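Local coordinates for protein polyisoprenyl-teichoic acid--peptidoglycan teichoic acid transferase TagV (Bacillus subtilis, PDB 6UF3) that belongs to the LytR-CpsA-Psr family of bacterial cell-envelope proteins and has an alpha/beta fold, at residues S27-T32 with M40-I45. Residues are numbered along the deposited sequence; the frame is centred on the assembly and turned at random.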
loop_
_atom_site.group_PDB
_atom_site.type_symbol
_atom_site.label_atom_id
_atom_site.label_comp_id
_atom_site.label_asym_id
_atom_site.label_seq_id
_atom_site.Cartn_x
_atom_site.Cartn_y
_atom_site.Cartn_z
ATOM N N SER A 27 -5.337 -4.221 -0.666
ATOM C CA SER A 27 -3.933 -3.891 -0.453
ATOM C C SER A 27 -3.849 -2.782 0.580
ATOM O O SER A 27 -4.577 -1.790 0.477
ATOM C CB SER A 27 -3.275 -3.465 -1.774
ATOM O OG SER A 27 -1.901 -3.155 -1.582
ATOM N N LEU A 28 -2.978 -2.954 1.578
ATOM C CA LEU A 28 -2.752 -1.949 2.615
ATOM C C LEU A 28 -1.256 -1.812 2.828
ATOM O O LEU A 28 -0.631 -2.730 3.367
ATOM C CB LEU A 28 -3.403 -2.340 3.939
ATOM C CG LEU A 28 -4.936 -2.349 3.991
ATOM C CD1 LEU A 28 -5.353 -2.880 5.343
ATOM C CD2 LEU A 28 -5.536 -0.981 3.750
ATOM N N ILE A 29 -0.688 -0.672 2.442
ATOM C CA ILE A 29 0.743 -0.438 2.611
ATOM C C ILE A 29 0.952 0.907 3.286
ATOM O O ILE A 29 0.443 1.926 2.818
ATOM C CB ILE A 29 1.487 -0.476 1.268
ATOM C CG1 ILE A 29 1.288 -1.830 0.584
ATOM C CG2 ILE A 29 2.980 -0.216 1.511
ATOM C CD1 ILE A 29 1.709 -1.868 -0.880
ATOM N N VAL A 30 1.727 0.917 4.366
ATOM C CA VAL A 30 2.072 2.137 5.084
ATOM C C VAL A 30 3.515 2.491 4.757
ATOM O O VAL A 30 4.396 1.626 4.809
ATOM C CB VAL A 30 1.893 1.954 6.598
ATOM C CG1 VAL A 30 2.469 3.129 7.361
ATOM C CG2 VAL A 30 0.394 1.804 6.905
ATOM N N VAL A 31 3.752 3.755 4.413
ATOM C CA VAL A 31 5.106 4.282 4.232
ATOM C C VAL A 31 5.287 5.419 5.225
ATOM O O VAL A 31 4.412 6.284 5.343
ATOM C CB VAL A 31 5.336 4.770 2.789
ATOM C CG1 VAL A 31 6.709 5.451 2.654
ATOM C CG2 VAL A 31 5.208 3.616 1.809
ATOM N N THR A 32 6.400 5.415 5.958
ATOM C CA THR A 32 6.749 6.544 6.808
ATOM C C THR A 32 7.958 7.255 6.202
ATOM O O THR A 32 8.834 6.615 5.618
ATOM C CB THR A 32 7.019 6.123 8.264
ATOM O OG1 THR A 32 8.025 5.106 8.309
ATOM C CG2 THR A 32 5.747 5.552 8.902
ATOM N N MET A 40 13.006 6.556 4.410
ATOM C CA MET A 40 11.683 5.943 4.296
ATOM C C MET A 40 11.655 4.572 4.957
ATOM O O MET A 40 12.637 3.831 4.937
ATOM C CB MET A 40 11.252 5.721 2.836
ATOM C CG MET A 40 10.941 6.946 2.022
ATOM S SD MET A 40 10.069 6.431 0.516
ATOM C CE MET A 40 10.518 7.793 -0.565
ATOM N N LYS A 41 10.481 4.211 5.483
ATOM C CA LYS A 41 10.204 2.851 5.926
ATOM C C LYS A 41 8.888 2.410 5.305
ATOM O O LYS A 41 8.060 3.249 4.942
ATOM C CB LYS A 41 10.137 2.747 7.453
ATOM C CG LYS A 41 11.403 3.257 8.115
ATOM C CD LYS A 41 11.540 2.804 9.567
ATOM C CE LYS A 41 12.747 3.441 10.214
ATOM N NZ LYS A 41 14.040 2.984 9.626
ATOM N N MET A 42 8.721 1.093 5.147
ATOM C CA MET A 42 7.551 0.547 4.462
ATOM C C MET A 42 7.083 -0.727 5.148
ATOM O O MET A 42 7.899 -1.542 5.575
ATOM C CB MET A 42 7.846 0.254 2.972
ATOM C CG MET A 42 6.613 -0.277 2.204
ATOM S SD MET A 42 6.899 -0.677 0.469
ATOM C CE MET A 42 7.393 0.925 -0.167
ATOM N N LEU A 43 5.758 -0.890 5.238
ATOM C CA LEU A 43 5.153 -2.040 5.887
ATOM C C LEU A 43 3.847 -2.384 5.178
ATOM O O LEU A 43 2.973 -1.524 5.083
ATOM C CB LEU A 43 4.897 -1.704 7.359
ATOM C CG LEU A 43 4.062 -2.599 8.265
ATOM C CD1 LEU A 43 4.876 -3.812 8.698
ATOM C CD2 LEU A 43 3.608 -1.788 9.452
ATOM N N SER A 44 3.702 -3.616 4.674
ATOM C CA SER A 44 2.371 -4.029 4.222
ATOM C C SER A 44 1.640 -4.728 5.355
ATOM O O SER A 44 2.254 -5.314 6.242
ATOM C CB SER A 44 2.436 -4.936 2.987
ATOM O OG SER A 44 3.159 -6.127 3.233
ATOM N N ILE A 45 0.318 -4.639 5.329
ATOM C CA ILE A 45 -0.520 -5.303 6.321
ATOM C C ILE A 45 -1.357 -6.359 5.610
ATOM O O ILE A 45 -2.187 -6.013 4.760
ATOM C CB ILE A 45 -1.430 -4.317 7.065
ATOM C CG1 ILE A 45 -0.612 -3.161 7.665
ATOM C CG2 ILE A 45 -2.217 -5.071 8.130
ATOM C CD1 ILE A 45 -1.481 -1.965 8.126
HETATM O O HOH W 1 -1.671 -5.532 1.929
#
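Met-42 packs against both Ile-29 and Val-31 of the antiparallel strand beside it. Met-42 CG comes within 3.7 Å of Ile-29 CG2. A bend at chi3 (-61°) turns Met-42 CE back to Val-31 CG2, 4.0 Å away. The other methyl of Val-31, CG1, meets Met-40 SD at 4.1 Å. Helix 158-177 covers this face, with Leu-168 touching Ile-29 and Met-42.

The opposite face carries Val-30, Thr-32, Lys-41 and Leu-43. Thr-32 OG1 sits between its backbone N and carbonyl carbon (chi1 55°), 3.3 Å from Lys-41 CB. The far end of Lys-41 leads away from the strand. Thr-32 OG1 is hydrogen-bonded to His-256 of helix 243-257, and Lys-41 NZ forms a salt bridge with Asp-220. Val-30 and Leu-43 both touch Leu-84 of helix 72-84.

Two reciprocal backbone pairs, Val-30 with Leu-43 and Thr-32 with Lys-41, hold the strands. Ile-45 N adds a bond to Leu-28 O at 2.9 Å. Beyond it, a water accepts from Leu-28 N and probably bridges to Ile-45 O. This is a beta hairpin in the central mixed sheet, buried between helices in the alpha/beta fold of the LytR-CpsA-Psr family.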